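Local coordinates for protein bottromycin amidohydrolase (Streptomyces purpureus, PDB 6I5S) that probably hydrolyses an amide bond in bottromycin biosynthesis, acting as a thiazoline-specific, zinc-containing amidohydrolase regarded as the pathway's gatekeeper, at residues A[17-28]-A[97-107]. Numbering follows the deposited sequence.
Sequences LLPEGDPLVAAL and VSSVSDLVGLL
Helix 23-28 packs against helix 100-107, which follows the zinc-ligand strand 84-95, with axes 9.9 Å apart and N-to-C directions 46° from each other, while the incoming loop brings Leu17 alongside Ser99. Val100 sits in the middle: its CG1 occupies the crowded position between backbone N and carbonyl carbon (chi1 62°), which leaves CG2 to reach Leu24 CB at 3.9 Å, Val25 CG2 and, at 3.8 Å, Leu28 CD1. One turn on, Val104 CG2 lies against both methyls of Leu28, whose CD2 also meets Leu107 CD1. At the loop end Leu17 CD2 presses on the backbone at Ser98 C (3.4 Å). A water accepts from Val100 N at 2.9 Å and donates weakly to Leu17 O, so solvent bridges the two backbones. Asp22 OD2 N-caps helix 23-28, taking Val25 N at 3.2 Å on its anti lone pair and Leu24 N weakly, with Val100 CG1 3.7 Å away. With an alanine in its place, those two amides would probably lose their cap and Val100 CG1 a neighbour. Within 97-107, Asp102 OD2 accepts from Ser98 N in a nearly straight bond (177°), and Asp102 OD1 forms a salt bridge with Arg300. With no direct hydrogen bond crossing, the fit rests on apolar burial and shape, polar linkage being left to one water.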
loop_
_atom_site.group_PDB
_atom_site.type_symbol
_atom_site.label_atom_id
_atom_site.label_comp_id
_atom_site.label_asym_id
_atom_site.label_seq_id
_atom_site.Cartn_x
_atom_site.Cartn_y
_atom_site.Cartn_z
ATOM N N LEU A 17 -12.300 -4.093 12.735
ATOM C CA LEU A 17 -12.121 -4.418 11.334
ATOM C C LEU A 17 -12.882 -5.664 10.905
ATOM O O LEU A 17 -13.017 -5.893 9.702
ATOM C CB LEU A 17 -10.659 -4.649 10.997
ATOM C CG LEU A 17 -9.768 -3.400 11.067
ATOM C CD1 LEU A 17 -8.315 -3.730 10.944
ATOM C CD2 LEU A 17 -10.186 -2.371 9.935
ATOM N N LEU A 18 -13.356 -6.480 11.850
ATOM C CA LEU A 18 -13.918 -7.792 11.555
ATOM C C LEU A 18 -15.187 -7.959 12.360
ATOM O O LEU A 18 -15.291 -8.835 13.216
ATOM C CB LEU A 18 -12.916 -8.905 11.857
ATOM C CG LEU A 18 -11.629 -8.793 11.044
ATOM C CD1 LEU A 18 -10.553 -9.693 11.613
ATOM C CD2 LEU A 18 -11.880 -9.127 9.578
ATOM N N PRO A 19 -16.178 -7.122 12.104
ATOM C CA PRO A 19 -17.344 -7.090 12.972
ATOM C C PRO A 19 -18.202 -8.335 12.806
ATOM O O PRO A 19 -18.356 -8.889 11.713
ATOM C CB PRO A 19 -18.097 -5.834 12.517
ATOM C CG PRO A 19 -17.621 -5.562 11.117
ATOM C CD PRO A 19 -16.185 -6.040 11.087
ATOM N N GLU A 20 -18.785 -8.757 13.924
ATOM C CA GLU A 20 -19.670 -9.918 13.924
ATOM C C GLU A 20 -20.875 -9.667 13.031
ATOM O O GLU A 20 -21.412 -8.557 12.976
ATOM C CB GLU A 20 -20.149 -10.227 15.349
ATOM C CG GLU A 20 -19.048 -10.367 16.382
ATOM C CD GLU A 20 -18.658 -11.804 16.630
ATOM O OE1 GLU A 20 -19.476 -12.536 17.228
ATOM O OE2 GLU A 20 -17.542 -12.204 16.219
ATOM N N GLY A 21 -21.319 -10.716 12.347
ATOM C CA GLY A 21 -22.474 -10.645 11.461
ATOM C C GLY A 21 -22.256 -9.924 10.145
ATOM O O GLY A 21 -23.219 -9.722 9.409
ATOM N N ASP A 22 -21.069 -9.521 9.845
ATOM C CA ASP A 22 -20.821 -8.850 8.574
ATOM C C ASP A 22 -20.653 -9.884 7.453
ATOM O O ASP A 22 -19.973 -10.901 7.633
ATOM C CB ASP A 22 -19.582 -7.984 8.694
ATOM C CG ASP A 22 -19.305 -7.169 7.429
ATOM O OD1 ASP A 22 -19.660 -5.984 7.353
ATOM O OD2 ASP A 22 -18.708 -7.721 6.495
ATOM N N PRO A 23 -21.252 -9.662 6.281
ATOM C CA PRO A 23 -21.185 -10.687 5.220
ATOM C C PRO A 23 -19.805 -10.887 4.640
ATOM O O PRO A 23 -19.470 -11.997 4.185
ATOM C CB PRO A 23 -22.131 -10.140 4.141
ATOM C CG PRO A 23 -22.558 -8.804 4.601
ATOM C CD PRO A 23 -21.837 -8.404 5.799
ATOM N N LEU A 24 -19.024 -9.823 4.560
ATOM C CA LEU A 24 -17.658 -9.934 4.065
ATOM C C LEU A 24 -16.777 -10.679 5.057
ATOM O O LEU A 24 -15.937 -11.492 4.654
ATOM C CB LEU A 24 -17.092 -8.538 3.764
ATOM C CG LEU A 24 -17.598 -7.803 2.506
ATOM C CD1 LEU A 24 -16.870 -6.442 2.365
ATOM C CD2 LEU A 24 -17.307 -8.628 1.343
ATOM N N VAL A 25 -16.937 -10.401 6.351
ATOM C CA VAL A 25 -16.214 -11.157 7.383
ATOM C C VAL A 25 -16.562 -12.622 7.299
ATOM O O VAL A 25 -15.689 -13.509 7.359
ATOM C CB VAL A 25 -16.539 -10.595 8.774
ATOM C CG1 VAL A 25 -15.866 -11.426 9.872
ATOM C CG2 VAL A 25 -16.069 -9.168 8.899
ATOM N N ALA A 26 -17.854 -12.905 7.170
ATOM C CA ALA A 26 -18.286 -14.298 7.057
ATOM C C ALA A 26 -17.614 -14.991 5.873
ATOM O O ALA A 26 -17.187 -16.146 5.980
ATOM C CB ALA A 26 -19.809 -14.357 6.921
ATOM N N ALA A 27 -17.543 -14.303 4.718
ATOM C CA ALA A 27 -16.883 -14.892 3.554
ATOM C C ALA A 27 -15.410 -15.180 3.827
ATOM O O ALA A 27 -14.914 -16.266 3.474
ATOM C CB ALA A 27 -17.042 -14.001 2.335
ATOM N N LEU A 28 -14.699 -14.235 4.475
ATOM C CA LEU A 28 -13.268 -14.402 4.730
ATOM C C LEU A 28 -13.048 -15.503 5.778
ATOM O O LEU A 28 -12.086 -16.268 5.686
ATOM C CB LEU A 28 -12.637 -13.082 5.179
ATOM C CG LEU A 28 -12.732 -11.902 4.203
ATOM C CD1 LEU A 28 -12.101 -10.738 4.827
ATOM C CD2 LEU A 28 -11.987 -12.249 2.963
ATOM N N VAL A 97 -6.261 1.143 6.146
ATOM C CA VAL A 97 -7.311 0.135 6.252
ATOM C C VAL A 97 -8.171 0.491 7.448
ATOM O O VAL A 97 -7.671 0.582 8.575
ATOM C CB VAL A 97 -6.692 -1.242 6.392
ATOM C CG1 VAL A 97 -7.752 -2.250 6.805
ATOM C CG2 VAL A 97 -6.022 -1.589 5.067
ATOM N N SER A 98 -9.469 0.723 7.191
ATOM C CA SER A 98 -10.447 1.103 8.192
ATOM C C SER A 98 -11.653 0.181 8.224
ATOM O O SER A 98 -12.480 0.302 9.139
ATOM C CB SER A 98 -10.938 2.544 7.952
ATOM O OG SER A 98 -9.879 3.440 8.146
ATOM N N SER A 99 -11.765 -0.727 7.267
ATOM C CA SER A 99 -12.923 -1.616 7.193
ATOM C C SER A 99 -12.553 -2.904 6.471
ATOM O O SER A 99 -11.557 -2.994 5.741
ATOM C CB SER A 99 -14.120 -0.966 6.463
ATOM O OG SER A 99 -13.872 -0.929 5.106
ATOM N N VAL A 100 -13.374 -3.929 6.717
ATOM C CA VAL A 100 -13.191 -5.190 6.000
ATOM C C VAL A 100 -13.338 -5.009 4.487
ATOM O O VAL A 100 -12.732 -5.762 3.719
ATOM C CB VAL A 100 -14.179 -6.239 6.548
ATOM C CG1 VAL A 100 -15.605 -5.794 6.327
ATOM C CG2 VAL A 100 -13.939 -7.589 5.901
ATOM N N SER A 101 -14.085 -3.996 4.037
ATOM C CA SER A 101 -14.141 -3.688 2.606
ATOM C C SER A 101 -12.750 -3.451 2.036
ATOM O O SER A 101 -12.431 -3.894 0.931
ATOM C CB SER A 101 -15.045 -2.479 2.399
ATOM O OG SER A 101 -15.006 -2.068 1.050
ATOM N N ASP A 102 -11.919 -2.685 2.747
ATOM C CA ASP A 102 -10.550 -2.452 2.303
ATOM C C ASP A 102 -9.755 -3.749 2.224
ATOM O O ASP A 102 -8.947 -3.930 1.311
ATOM C CB ASP A 102 -9.838 -1.490 3.258
ATOM C CG ASP A 102 -10.583 -0.195 3.480
ATOM O OD1 ASP A 102 -11.406 0.198 2.630
ATOM O OD2 ASP A 102 -10.305 0.511 4.497
ATOM N N LEU A 103 -9.905 -4.629 3.220
ATOM C CA LEU A 103 -9.145 -5.867 3.236
ATOM C C LEU A 103 -9.485 -6.723 2.019
ATOM O O LEU A 103 -8.598 -7.292 1.368
ATOM C CB LEU A 103 -9.429 -6.621 4.549
ATOM C CG LEU A 103 -8.930 -5.949 5.863
ATOM C CD1 LEU A 103 -9.442 -6.732 7.048
ATOM C CD2 LEU A 103 -7.431 -5.889 5.876
ATOM N N VAL A 104 -10.768 -6.796 1.676
ATOM C CA VAL A 104 -11.193 -7.568 0.510
ATOM C C VAL A 104 -10.687 -6.947 -0.779
ATOM O O VAL A 104 -10.191 -7.655 -1.661
ATOM C CB VAL A 104 -12.730 -7.735 0.508
ATOM C CG1 VAL A 104 -13.159 -8.365 -0.842
ATOM C CG2 VAL A 104 -13.205 -8.604 1.709
ATOM N N GLY A 105 -10.765 -5.612 -0.895
ATOM C CA GLY A 105 -10.238 -4.932 -2.074
ATOM C C GLY A 105 -8.769 -5.218 -2.299
ATOM O O GLY A 105 -8.347 -5.525 -3.423
ATOM N N LEU A 106 -7.965 -5.175 -1.224
ATOM C CA LEU A 106 -6.553 -5.498 -1.375
ATOM C C LEU A 106 -6.354 -6.920 -1.886
ATOM O O LEU A 106 -5.614 -7.117 -2.868
ATOM C CB LEU A 106 -5.802 -5.268 -0.059
ATOM C CG LEU A 106 -5.736 -3.816 0.395
ATOM C CD1 LEU A 106 -5.194 -3.725 1.808
ATOM C CD2 LEU A 106 -4.899 -2.951 -0.533
ATOM N N LEU A 107 -7.019 -7.928 -1.244
ATOM C CA LEU A 107 -6.801 -9.321 -1.611
ATOM C C LEU A 107 -7.153 -9.562 -3.065
ATOM O O LEU A 107 -6.447 -10.264 -3.784
ATOM C CB LEU A 107 -7.677 -10.231 -0.751
ATOM C CG LEU A 107 -7.203 -10.386 0.688
ATOM C CD1 LEU A 107 -8.277 -11.219 1.413
ATOM C CD2 LEU A 107 -5.845 -11.057 0.709
HETATM O O HOH W 1 -15.127 -3.390 9.013
#